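Local coordinates for protein glucuronoarabinoxylan endo-1,4-beta-xylanase (Clostridium papyrosolvens, PDB 4FMV) that hydrolyses internal beta-1,4 linkages of the xylan backbone as a family 30 endoxylanase, this chain being its catalytic (beta/alpha)8 barrel with the attached beta domain, at residues T115-Y120 against I138-E143; W266-W269 against L273-S276; A291-P296 against R357-G362. One frame throughout, in Å; residues are numbered along the deposited sequence.

Contact 1: T115-Y120 against I138-E143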
loop_
_atom_site.group_PDB
_atom_site.type_symbol
_atom_site.label_atom_id
_atom_site.label_comp_id
_atom_site.label_asym_id
_atom_site.label_seq_id
_atom_site.Cartn_x
_atom_site.Cartn_y
_atom_site.Cartn_z
ATOM N N THR A 115 -15.221 6.864 22.787
ATOM C CA THR A 115 -14.339 7.928 23.304
ATOM C C THR A 115 -13.024 7.326 23.817
ATOM O O THR A 115 -11.939 7.771 23.445
ATOM C CB THR A 115 -15.040 8.727 24.419
ATOM O OG1 THR A 115 -16.150 9.431 23.846
ATOM C CG2 THR A 115 -14.092 9.726 25.064
ATOM N N GLU A 116 -13.132 6.288 24.642
ATOM C CA GLU A 116 -11.952 5.600 25.142
ATOM C C GLU A 116 -11.105 5.060 23.984
ATOM O O GLU A 116 -9.862 5.114 24.014
ATOM C CB GLU A 116 -12.337 4.478 26.122
ATOM C CG GLU A 116 -11.149 4.051 27.019
ATOM C CD GLU A 116 -11.490 2.922 27.984
ATOM O OE1 GLU A 116 -10.810 1.876 27.946
ATOM O OE2 GLU A 116 -12.425 3.084 28.791
ATOM N N TYR A 117 -11.768 4.559 22.951
ATOM C CA TYR A 117 -11.047 3.985 21.816
ATOM C C TYR A 117 -10.228 5.044 21.072
ATOM O O TYR A 117 -9.095 4.780 20.654
ATOM C CB TYR A 117 -11.997 3.255 20.862
ATOM C CG TYR A 117 -11.295 2.525 19.725
ATOM C CD1 TYR A 117 -10.318 1.565 19.977
ATOM C CD2 TYR A 117 -11.628 2.780 18.396
ATOM C CE1 TYR A 117 -9.694 0.894 18.947
ATOM C CE2 TYR A 117 -10.999 2.113 17.359
ATOM C CZ TYR A 117 -10.034 1.176 17.641
ATOM O OH TYR A 117 -9.408 0.507 16.610
ATOM N N ALA A 118 -10.786 6.243 20.924
ATOM C CA ALA A 118 -10.044 7.351 20.335
ATOM C C ALA A 118 -8.848 7.730 21.208
ATOM O O ALA A 118 -7.802 8.082 20.689
ATOM C CB ALA A 118 -10.950 8.561 20.120
ATOM N N GLN A 119 -9.007 7.673 22.528
ATOM C CA GLN A 119 -7.876 7.927 23.450
ATOM C C GLN A 119 -6.799 6.857 23.331
ATOM O O GLN A 119 -5.604 7.132 23.409
ATOM C CB GLN A 119 -8.357 7.985 24.902
ATOM C CG GLN A 119 -9.251 9.161 25.161
ATOM C CD GLN A 119 -9.869 9.131 26.532
ATOM O OE1 GLN A 119 -9.980 8.079 27.159
ATOM N NE2 GLN A 119 -10.281 10.297 27.011
ATOM N N TYR A 120 -7.247 5.624 23.165
ATOM C CA TYR A 120 -6.351 4.500 22.919
ATOM C C TYR A 120 -5.544 4.728 21.650
ATOM O O TYR A 120 -4.311 4.637 21.649
ATOM C CB TYR A 120 -7.197 3.244 22.799
ATOM C CG TYR A 120 -6.495 1.974 22.360
ATOM C CD1 TYR A 120 -5.658 1.281 23.226
ATOM C CD2 TYR A 120 -6.727 1.434 21.097
ATOM C CE1 TYR A 120 -5.050 0.093 22.836
ATOM C CE2 TYR A 120 -6.116 0.247 20.697
ATOM C CZ TYR A 120 -5.288 -0.415 21.568
ATOM O OH TYR A 120 -4.697 -1.599 21.192
ATOM N N ILE A 138 -3.171 6.731 11.190
ATOM C CA ILE A 138 -3.628 5.626 12.007
ATOM C C ILE A 138 -5.047 5.239 11.584
ATOM O O ILE A 138 -5.864 6.120 11.312
ATOM C CB ILE A 138 -3.553 5.977 13.515
ATOM C CG1 ILE A 138 -3.710 4.705 14.373
ATOM C CG2 ILE A 138 -4.580 7.085 13.878
ATOM C CD1 ILE A 138 -3.191 4.884 15.826
ATOM N N SER A 139 -5.303 3.928 11.504
ATOM C CA SER A 139 -6.538 3.380 10.957
ATOM C C SER A 139 -7.525 3.059 12.071
ATOM O O SER A 139 -7.120 2.637 13.150
ATOM C CB SER A 139 -6.242 2.125 10.109
ATOM O OG SER A 139 -7.408 1.552 9.516
ATOM N N VAL A 140 -8.812 3.286 11.808
ATOM C CA VAL A 140 -9.865 3.005 12.778
ATOM C C VAL A 140 -10.007 1.490 12.967
ATOM O O VAL A 140 -10.093 1.000 14.090
ATOM C CB VAL A 140 -11.240 3.618 12.343
ATOM C CG1 VAL A 140 -12.368 3.246 13.333
ATOM C CG2 VAL A 140 -11.129 5.138 12.178
ATOM N N GLN A 141 -10.115 0.748 11.872
ATOM C CA GLN A 141 -10.244 -0.700 11.979
ATOM C C GLN A 141 -9.719 -1.426 10.735
ATOM O O GLN A 141 -10.052 -1.042 9.603
ATOM C CB GLN A 141 -11.752 -1.044 12.175
ATOM C CG GLN A 141 -12.076 -2.573 12.145
ATOM C CD GLN A 141 -11.554 -3.339 13.357
ATOM O OE1 GLN A 141 -11.776 -2.924 14.495
ATOM N NE2 GLN A 141 -10.863 -4.482 13.116
ATOM N N ASN A 142 -9.022 -2.538 10.933
ATOM C CA ASN A 142 -8.745 -3.472 9.846
ATOM C C ASN A 142 -9.983 -4.311 9.480
ATOM O O ASN A 142 -10.559 -4.974 10.345
ATOM C CB ASN A 142 -7.645 -4.445 10.255
ATOM C CG ASN A 142 -7.306 -5.413 9.145
ATOM O OD1 ASN A 142 -6.733 -5.006 8.133
ATOM N ND2 ASN A 142 -7.684 -6.693 9.302
ATOM N N GLU A 143 -10.356 -4.312 8.205
ATOM C CA GLU A 143 -11.454 -5.156 7.693
ATOM C C GLU A 143 -12.651 -5.256 8.629
ATOM O O GLU A 143 -13.014 -6.355 9.064
ATOM C CB GLU A 143 -10.937 -6.554 7.323
ATOM C CG GLU A 143 -9.798 -6.477 6.296
ATOM C CD GLU A 143 -9.400 -7.813 5.724
ATOM O OE1 GLU A 143 -10.011 -8.823 6.091
ATOM O OE2 GLU A 143 -8.462 -7.846 4.906
HETATM O O HOH W 1 -9.807 -2.473 16.375
#
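Helix 114-130, in one of its early turns, directs Tyr-117 toward Val-140, where the chain leaves strand 137-139 and turns out of the extended conformation. The helix precedes this fourth strand of the (beta/alpha)8 barrel, and the two meet near the strand's C-terminal end, the side on which barrel enzymes carry their active sites. With CG anti to the backbone N (chi1 -175°), the Tyr-117 ring reaches away from the helix and brings its hydroxyl up to the strand end. Tyr-117 OH donates to Val-140 O over 2.7 Å, approaching nearly along the C=O direction at 157°. That oxygen lies in the ring plane, at the edge, so that Tyr-117 CE2 is also 3.6 Å from Val-140 O. Val-140 adds a loose apolar touch, CG1 to Tyr-117 CE2 at 4.4 Å, while its branched side chain also packs on Met-158, Phe-161 and Met-162 of helix 155-164. A water continues the polar path: it donates to Tyr-117 OH at 3.0 Å and to Gln-141 OE1 at 2.8 Å. Gln-141 NE2 in turn donates to Asn-142 O at 2.8 Å, while Trp-153 NE1 and Trp-88 O are further partners of the same amide. Tyrosine suits this buried place because one hydroxyl can both give and accept: it satisfies a backbone carbonyl beyond the strand and links it through water to a glutamine amide whose rotation is fixed from both ends.

Contact 2: W266-W269 against L273-S276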
loop_
_atom_site.group_PDB
_atom_site.type_symbol
_atom_site.label_atom_id
_atom_site.label_comp_id
_atom_site.label_asym_id
_atom_site.label_seq_id
_atom_site.Cartn_x
_atom_site.Cartn_y
_atom_site.Cartn_z
ATOM N N TRP A 266 2.090 -8.925 5.436
ATOM C CA TRP A 266 3.217 -9.074 6.346
ATOM C C TRP A 266 4.530 -9.626 5.776
ATOM O O TRP A 266 4.564 -10.318 4.743
ATOM C CB TRP A 266 2.780 -9.864 7.598
ATOM C CG TRP A 266 2.235 -11.244 7.341
ATOM C CD1 TRP A 266 2.267 -11.956 6.160
ATOM C CD2 TRP A 266 1.555 -12.078 8.291
ATOM N NE1 TRP A 266 1.656 -13.184 6.330
ATOM C CE2 TRP A 266 1.209 -13.280 7.625
ATOM C CE3 TRP A 266 1.208 -11.924 9.637
ATOM C CZ2 TRP A 266 0.542 -14.320 8.268
ATOM C CZ3 TRP A 266 0.536 -12.957 10.278
ATOM C CH2 TRP A 266 0.216 -14.144 9.592
ATOM N N ILE A 267 5.628 -9.300 6.464
ATOM C CA ILE A 267 6.950 -9.521 5.903
ATOM C C ILE A 267 7.530 -10.912 6.141
ATOM O O ILE A 267 7.755 -11.639 5.167
ATOM C CB ILE A 267 7.981 -8.447 6.320
ATOM C CG1 ILE A 267 7.604 -7.082 5.725
ATOM C CG2 ILE A 267 9.361 -8.858 5.844
ATOM C CD1 ILE A 267 8.182 -5.885 6.513
ATOM N N THR A 268 7.786 -11.332 7.377
ATOM C CA THR A 268 8.538 -12.581 7.392
ATOM C C THR A 268 7.587 -13.734 7.665
ATOM O O THR A 268 7.590 -14.331 8.737
ATOM C CB THR A 268 9.524 -12.481 8.585
ATOM O OG1 THR A 268 8.821 -11.977 9.737
ATOM C CG2 THR A 268 10.648 -11.472 8.264
ATOM N N TRP A 269 7.030 -14.209 6.563
ATOM C CA TRP A 269 6.023 -15.268 6.520
ATOM C C TRP A 269 6.129 -15.908 5.143
ATOM O O TRP A 269 6.538 -15.226 4.213
ATOM C CB TRP A 269 4.639 -14.670 6.751
ATOM C CG TRP A 269 4.444 -14.195 8.162
ATOM C CD1 TRP A 269 4.691 -12.945 8.662
ATOM C CD2 TRP A 269 3.954 -14.975 9.257
ATOM N NE1 TRP A 269 4.393 -12.903 10.008
ATOM C CE2 TRP A 269 3.925 -14.132 10.393
ATOM C CE3 TRP A 269 3.533 -16.304 9.388
ATOM C CZ2 TRP A 269 3.498 -14.578 11.638
ATOM C CZ3 TRP A 269 3.112 -16.746 10.632
ATOM C CH2 TRP A 269 3.095 -15.885 11.738
ATOM N N LEU A 273 7.025 -11.630 2.292
ATOM C CA LEU A 273 8.169 -11.315 1.434
ATOM C C LEU A 273 9.559 -11.853 1.809
ATOM O O LEU A 273 10.509 -11.701 1.032
ATOM C CB LEU A 273 8.246 -9.793 1.291
ATOM C CG LEU A 273 6.920 -9.144 0.882
ATOM C CD1 LEU A 273 7.033 -7.621 0.939
ATOM C CD2 LEU A 273 6.533 -9.627 -0.490
ATOM N N ALA A 274 9.703 -12.468 2.973
ATOM C CA ALA A 274 11.062 -12.790 3.433
ATOM C C ALA A 274 11.028 -13.874 4.496
ATOM O O ALA A 274 9.970 -14.113 5.082
ATOM C CB ALA A 274 11.724 -11.541 3.983
ATOM N N THR A 275 12.160 -14.529 4.772
ATOM C CA THR A 275 12.200 -15.306 6.003
ATOM C C THR A 275 12.819 -14.428 7.067
ATOM O O THR A 275 13.461 -13.416 6.761
ATOM C CB THR A 275 13.067 -16.587 5.867
ATOM O OG1 THR A 275 14.441 -16.231 5.710
ATOM C CG2 THR A 275 12.630 -17.458 4.679
ATOM N N SER A 276 12.794 -14.888 8.303
ATOM C CA SER A 276 13.259 -14.033 9.374
ATOM C C SER A 276 14.799 -14.072 9.428
ATOM O O SER A 276 15.433 -13.174 10.001
ATOM C CB SER A 276 12.639 -14.467 10.695
ATOM O OG SER A 276 13.192 -15.706 11.068
#
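Ile-267 O is the polar hub between 266-269 and 273-276, two arms of the loop that follows the eighth strand of the (beta/alpha)8 barrel, and it sits in an inverse gamma turn centred on Thr-268. Three backbone N-H groups converge on this carbonyl. Leu-273 N donates to Ile-267 O at 3.0 Å, bent to 130°; Ala-274 N does so at the same length and 134°; and Trp-269 N closes the turn on Ile-267 O. All three bonds are weak, so the acceptor is shared among three bent N-H contacts rather than held by one straight bond. Ala-274 O lies 3.1 Å from Thr-268 CA in a CA-H...O contact. The polar ends of two side chains turn to other parts of the loop: Trp-266 NE1 is bonded to Asn-271 OD1, and Thr-275 OG1 to Ser-277 OG and Thr-279 N. Apolar groups fill in around these bonds. Ile-267 CG2 meets Ala-274 CB at 4.0 Å, a small methyl suiting the close backbones, while the isoleucine side chain also packs on Val-33 and Leu-37 of helix 31-40. In Thr-268, CG2 stands anti to the carbonyl carbon, which turns the methyl rather than the hydroxyl to the other arm; it comes within 3.8 Å of Ser-276 CA. Along the first arm the indoles lie face to face, with Trp-269 CD1 3.2 Å above the Trp-266 ring plane, toward its rim.

Contact 3: A291-P296 against R357-G362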
loop_
_atom_site.group_PDB
_atom_site.type_symbol
_atom_site.label_atom_id
_atom_site.label_comp_id
_atom_site.label_asym_id
_atom_site.label_seq_id
_atom_site.Cartn_x
_atom_site.Cartn_y
_atom_site.Cartn_z
ATOM N N ALA A 291 8.678 0.188 -5.978
ATOM C CA ALA A 291 9.131 0.926 -4.784
ATOM C C ALA A 291 10.465 1.591 -4.935
ATOM O O ALA A 291 10.648 2.721 -4.502
ATOM C CB ALA A 291 9.209 -0.007 -3.593
ATOM N N LYS A 292 11.420 0.863 -5.500
ATOM C CA LYS A 292 12.790 1.354 -5.561
ATOM C C LYS A 292 12.859 2.589 -6.431
ATOM O O LYS A 292 13.523 3.561 -6.072
ATOM C CB LYS A 292 13.729 0.282 -6.128
ATOM C CG LYS A 292 15.231 0.663 -6.107
ATOM C CD LYS A 292 15.750 0.968 -4.713
ATOM C CE LYS A 292 17.279 1.219 -4.699
ATOM N NZ LYS A 292 17.761 1.326 -3.272
ATOM N N PHE A 293 12.235 2.513 -7.611
ATOM C CA PHE A 293 12.351 3.596 -8.580
ATOM C C PHE A 293 11.277 4.684 -8.594
ATOM O O PHE A 293 11.551 5.793 -9.063
ATOM C CB PHE A 293 12.565 2.996 -9.983
ATOM C CG PHE A 293 13.533 1.851 -9.976
ATOM C CD1 PHE A 293 14.882 2.079 -9.734
ATOM C CD2 PHE A 293 13.093 0.548 -10.137
ATOM C CE1 PHE A 293 15.774 1.037 -9.679
ATOM C CE2 PHE A 293 13.989 -0.504 -10.084
ATOM C CZ PHE A 293 15.335 -0.252 -9.857
ATOM N N ILE A 294 10.116 4.447 -7.982
ATOM C CA ILE A 294 9.109 5.498 -8.003
ATOM C C ILE A 294 9.032 5.999 -6.578
ATOM O O ILE A 294 8.300 5.451 -5.744
ATOM C CB ILE A 294 7.729 4.899 -8.385
ATOM C CG1 ILE A 294 7.831 4.089 -9.672
ATOM C CG2 ILE A 294 6.650 5.989 -8.501
ATOM C CD1 ILE A 294 6.570 3.244 -9.970
ATOM N N ARG A 295 9.656 7.149 -6.358
ATOM C CA ARG A 295 9.893 7.652 -5.010
ATOM C C ARG A 295 8.690 8.462 -4.548
ATOM O O ARG A 295 7.954 9.008 -5.363
ATOM C CB ARG A 295 11.151 8.533 -4.992
ATOM C CG ARG A 295 12.429 7.824 -5.455
ATOM C CD ARG A 295 12.588 6.498 -4.722
ATOM N NE ARG A 295 12.546 6.645 -3.268
ATOM C CZ ARG A 295 12.472 5.618 -2.425
ATOM N NH1 ARG A 295 12.431 4.384 -2.905
ATOM N NH2 ARG A 295 12.436 5.824 -1.106
ATOM N N PRO A 296 8.499 8.560 -3.237
ATOM C CA PRO A 296 7.427 9.411 -2.739
ATOM C C PRO A 296 7.522 10.819 -3.341
ATOM O O PRO A 296 8.590 11.452 -3.297
ATOM C CB PRO A 296 7.730 9.464 -1.241
ATOM C CG PRO A 296 8.282 8.100 -0.959
ATOM C CD PRO A 296 9.143 7.791 -2.157
ATOM N N ARG A 357 15.105 -14.094 -12.594
ATOM C CA ARG A 357 15.749 -12.841 -12.226
ATOM C C ARG A 357 14.998 -12.062 -11.162
ATOM O O ARG A 357 13.775 -12.029 -11.173
ATOM C CB ARG A 357 15.988 -11.984 -13.458
ATOM C CG ARG A 357 17.151 -12.492 -14.265
ATOM C CD ARG A 357 17.196 -11.849 -15.625
ATOM N NE ARG A 357 16.060 -12.227 -16.457
ATOM C CZ ARG A 357 15.960 -11.895 -17.739
ATOM N NH1 ARG A 357 16.932 -11.188 -18.300
ATOM N NH2 ARG A 357 14.894 -12.245 -18.450
ATOM N N ASN A 358 15.741 -11.477 -10.223
ATOM C CA ASN A 358 15.147 -10.613 -9.219
ATOM C C ASN A 358 15.648 -9.185 -9.368
ATOM O O ASN A 358 16.762 -8.875 -8.962
ATOM C CB ASN A 358 15.507 -11.163 -7.843
ATOM C CG ASN A 358 14.765 -12.452 -7.541
ATOM O OD1 ASN A 358 13.570 -12.579 -7.861
ATOM N ND2 ASN A 358 15.459 -13.416 -6.922
ATOM N N MET A 359 14.818 -8.298 -9.908
ATOM C CA MET A 359 15.272 -6.926 -10.135
ATOM C C MET A 359 16.697 -6.883 -10.699
ATOM O O MET A 359 17.478 -6.024 -10.307
ATOM C CB MET A 359 15.234 -6.102 -8.849
ATOM C CG MET A 359 13.851 -5.680 -8.411
ATOM S SD MET A 359 13.920 -4.092 -7.554
ATOM C CE MET A 359 14.900 -3.162 -8.707
ATOM N N ALA A 360 17.042 -7.792 -11.606
ATOM C CA ALA A 360 18.388 -7.829 -12.181
ATOM C C ALA A 360 18.631 -6.679 -13.161
ATOM O O ALA A 360 17.741 -6.309 -13.925
ATOM C CB ALA A 360 18.627 -9.157 -12.880
ATOM N N ALA A 361 19.843 -6.126 -13.140
ATOM C CA ALA A 361 20.195 -5.036 -14.042
ATOM C C ALA A 361 19.951 -5.492 -15.458
ATOM O O ALA A 361 20.250 -6.626 -15.808
ATOM C CB ALA A 361 21.652 -4.631 -13.866
ATOM N N GLY A 362 19.369 -4.624 -16.267
ATOM C CA GLY A 362 19.075 -4.980 -17.639
ATOM C C GLY A 362 19.969 -4.266 -18.624
ATOM O O GLY A 362 21.030 -3.743 -18.264
#
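Met-359 and Phe-293 account for most of the surface hidden between 291-296 and 357-362, with Lys-292 adding a smaller share. Both larger side chains start out toward the opposite segment and run antiparallel past each other. Met-359 SD lies 5.5 Å from the centroid of the Phe-293 ring, 59° off the ring normal. This is a Met-aromatic contact of oblique approach, in which the sulfur is neither squarely over the face nor at the edge. Met-359 CE is the atom modelled nearest the ring, beside CE2 and CZ, but its position is too close to be trusted in detail. Methionine suits the place because its chain is long, flexible and apolar: it can lie on Leu-41, and on Tyr-285 and Gln-289 of helix 282-291, while keeping its sulfur beside the phenylalanine ring.

The contact joins the two parts of the family 30 fold. Segment 291-296 follows the last barrel helix, 282-291, on the way to strand 299-303, whereas 357-362 belongs to the beta domain packed beside the barrel. There Met-359 and Ala-360 both face Val-352 in a G1 beta bulge; Met-359 takes the left-handed backbone conformation that glycine more often supplies, and its N is bonded to Thr-353 OG1. Phe-293, flat and apolar, packs against the beta domain more widely, stacking with Tyr-351 and touching Thr-383 and Val-385 of strand 380-387. One face of its ring is covered from within its own segment by Lys-292 CB, 3.9 Å above the centre. The start of the Lys-292 side chain also faces Met-359, before the long chain leads NZ away to the carbonyl oxygens of Gly-39 and Asp-40.

In the fold
Followed from the N terminus, the contacts come in series, each closing before the next opens, so none nest or cross. Contact 1 closes a loop of 17 residues, most of them the rest of helix 114-130, and ties that helix to the end of the fourth barrel strand. Contact 2 spans only three residues and folds the loop after the eighth strand back on itself; its centre is about 26 Å from that of contact 1. Contact 3 is the long-range one: 60 intervening residues, largely strands of the beta domain, return to the end of the last barrel helix. Contacts 1 and 3 lie on opposite sides of the chain's centre, about 35 Å apart between centres.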